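Local coordinates for protein effector EagT6 (Pseudomonas aeruginosa, PDB 1TU1) that plays an essential role in delivery of the toxin Tse6 to target cells, specifically in loading Tse6 onto VgrG1a, at the interface of chains A and B. Coordinates in Å, arbitrary orientation; residue numbers count along the deposited sequence, not the author numbering. Chains: chain A/B, hypothetical protein PA0094.

The interface of chains A and B. Residues chain A 20-23; chain B 26-28.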
loop_
_atom_site.group_PDB
_atom_site.type_symbol
_atom_site.label_atom_id
_atom_site.label_comp_id
_atom_site.label_asym_id
_atom_site.label_seq_id
_atom_site.Cartn_x
_atom_site.Cartn_y
_atom_site.Cartn_z
ATOM N N GLN A 20 -6.246 6.983 9.411
ATOM C CA GLN A 20 -5.241 7.688 8.638
ATOM C C GLN A 20 -4.639 6.739 7.598
ATOM O O GLN A 20 -4.097 5.709 7.935
ATOM C CB GLN A 20 -4.151 8.213 9.571
ATOM C CG GLN A 20 -2.959 8.828 8.883
ATOM C CD GLN A 20 -1.844 9.157 9.848
ATOM O OE1 GLN A 20 -2.101 9.642 10.951
ATOM N NE2 GLN A 20 -0.607 8.897 9.444
ATOM N N ASP A 21 -4.739 7.128 6.338
ATOM C CA ASP A 21 -4.295 6.306 5.210
ATOM C C ASP A 21 -2.811 6.447 4.937
ATOM O O ASP A 21 -2.335 7.547 4.738
ATOM C CB ASP A 21 -5.100 6.715 3.981
ATOM C CG ASP A 21 -4.717 5.951 2.741
ATOM O OD1 ASP A 21 -4.111 4.861 2.832
ATOM O OD2 ASP A 21 -5.007 6.399 1.619
ATOM N N GLN A 22 -2.090 5.320 4.926
ATOM C CA GLN A 22 -0.643 5.260 4.694
ATOM C C GLN A 22 -0.327 4.251 3.559
ATOM O O GLN A 22 0.776 3.727 3.464
ATOM C CB GLN A 22 0.093 4.871 5.992
ATOM C CG GLN A 22 -0.249 5.796 7.180
ATOM C CD GLN A 22 0.511 5.513 8.481
ATOM O OE1 GLN A 22 0.409 6.307 9.433
ATOM N NE2 GLN A 22 1.228 4.392 8.547
ATOM N N SER A 23 -1.316 3.998 2.725
ATOM C CA SER A 23 -1.243 2.958 1.708
ATOM C C SER A 23 -0.095 3.192 0.700
ATOM O O SER A 23 0.182 4.316 0.323
ATOM C CB SER A 23 -2.573 2.880 0.973
ATOM O OG SER A 23 -3.564 2.415 1.861
ATOM N N ILE B 26 -2.660 0.516 4.177
ATOM C CA ILE B 26 -2.313 0.665 5.578
ATOM C C ILE B 26 -3.144 1.816 6.127
ATOM O O ILE B 26 -3.168 2.924 5.542
ATOM C CB ILE B 26 -0.813 0.987 5.755
ATOM C CG1 ILE B 26 0.066 -0.105 5.142
ATOM C CG2 ILE B 26 -0.492 1.138 7.225
ATOM C CD1 ILE B 26 1.548 0.239 5.004
ATOM N N PHE B 27 -3.802 1.553 7.248
ATOM C CA PHE B 27 -4.657 2.533 7.911
ATOM C C PHE B 27 -4.295 2.554 9.400
ATOM O O PHE B 27 -4.187 1.512 10.041
ATOM C CB PHE B 27 -6.132 2.197 7.721
ATOM C CG PHE B 27 -6.585 2.230 6.290
ATOM C CD1 PHE B 27 -7.000 3.417 5.714
ATOM C CD2 PHE B 27 -6.605 1.072 5.517
ATOM C CE1 PHE B 27 -7.404 3.456 4.391
ATOM C CE2 PHE B 27 -6.981 1.119 4.182
ATOM C CZ PHE B 27 -7.393 2.303 3.626
ATOM N N LYS B 28 -4.095 3.744 9.946
ATOM C CA LYS B 28 -3.854 3.928 11.375
ATOM C C LYS B 28 -5.175 4.266 12.053
ATOM O O LYS B 28 -5.835 5.222 11.669
ATOM C CB LYS B 28 -2.860 5.076 11.587
ATOM C CG LYS B 28 -2.441 5.301 13.053
ATOM C CD LYS B 28 -1.643 6.625 13.224
ATOM C CE LYS B 28 -1.258 6.904 14.683
ATOM N NZ LYS B 28 -0.945 8.358 14.975
#
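In A:Asp21 the carboxyl carbon CG stands anti to the backbone N (chi1 179°), and in B:Phe27 the ring carbon CG lies beside its own backbone N (chi1 -63°). These torsions bring the carboxylate over the CE1 edge of the phenyl ring, displaced from its centre, across the dimer interface. The two planes are 23° apart. Ring atom CE1 of B:Phe27 lies 4.0 Å from CB of A:Asp21. The side chains cross at an angle, in van der Waals contact.

The backbones pair as antiparallel strands, A 20-21 against B 25-29. A:Gln20 and B:Lys28 exchange two hydrogen bonds. A:Gln20 N donates to B:Lys28 O at 2.9 Å, in the carbonyl plane and on a lone pair. B:Lys28 N returns a bond of 2.8 Å to A:Gln20 O. Further along, A:Gln22 N donates to B:Ile26 O at 2.7 Å.

Beyond A:Gln22 a side chain continues the ladder. The hydroxyl OG of A:Ser23 accepts from B:Ile26 N at 3.1 Å. A:Asp21 positions this hydroxyl from the second shell: its OD1 takes the serine OG on the syn lone pair, at 2.7 Å. The same oxygen also accepts A:Ser23 N, which comes from above the carboxylate plane. The two bonds tie the loop after the strand to A:Asp21 and should limit rotation of the carboxylate.

The other face of the paired strands carries A:Gln20, A:Gln22, B:Ile26 and B:Lys28. Methyl CG2 of B:Ile26 packs on CB of A:Gln22 at 4.0 Å and also meets its amide NE2. A:Gln20 and B:Lys28 touch through their CB atoms, 3.9 Å apart, and their extended chains cross at an angle.

The patch joins strand 20-21 of one subunit to strand 25-29 of the other in a short antiparallel pairing. The two-fold axis repeats it with the chains exchanged. It thereby helps hold together the EagT6 homodimer, the form that engages Tse6.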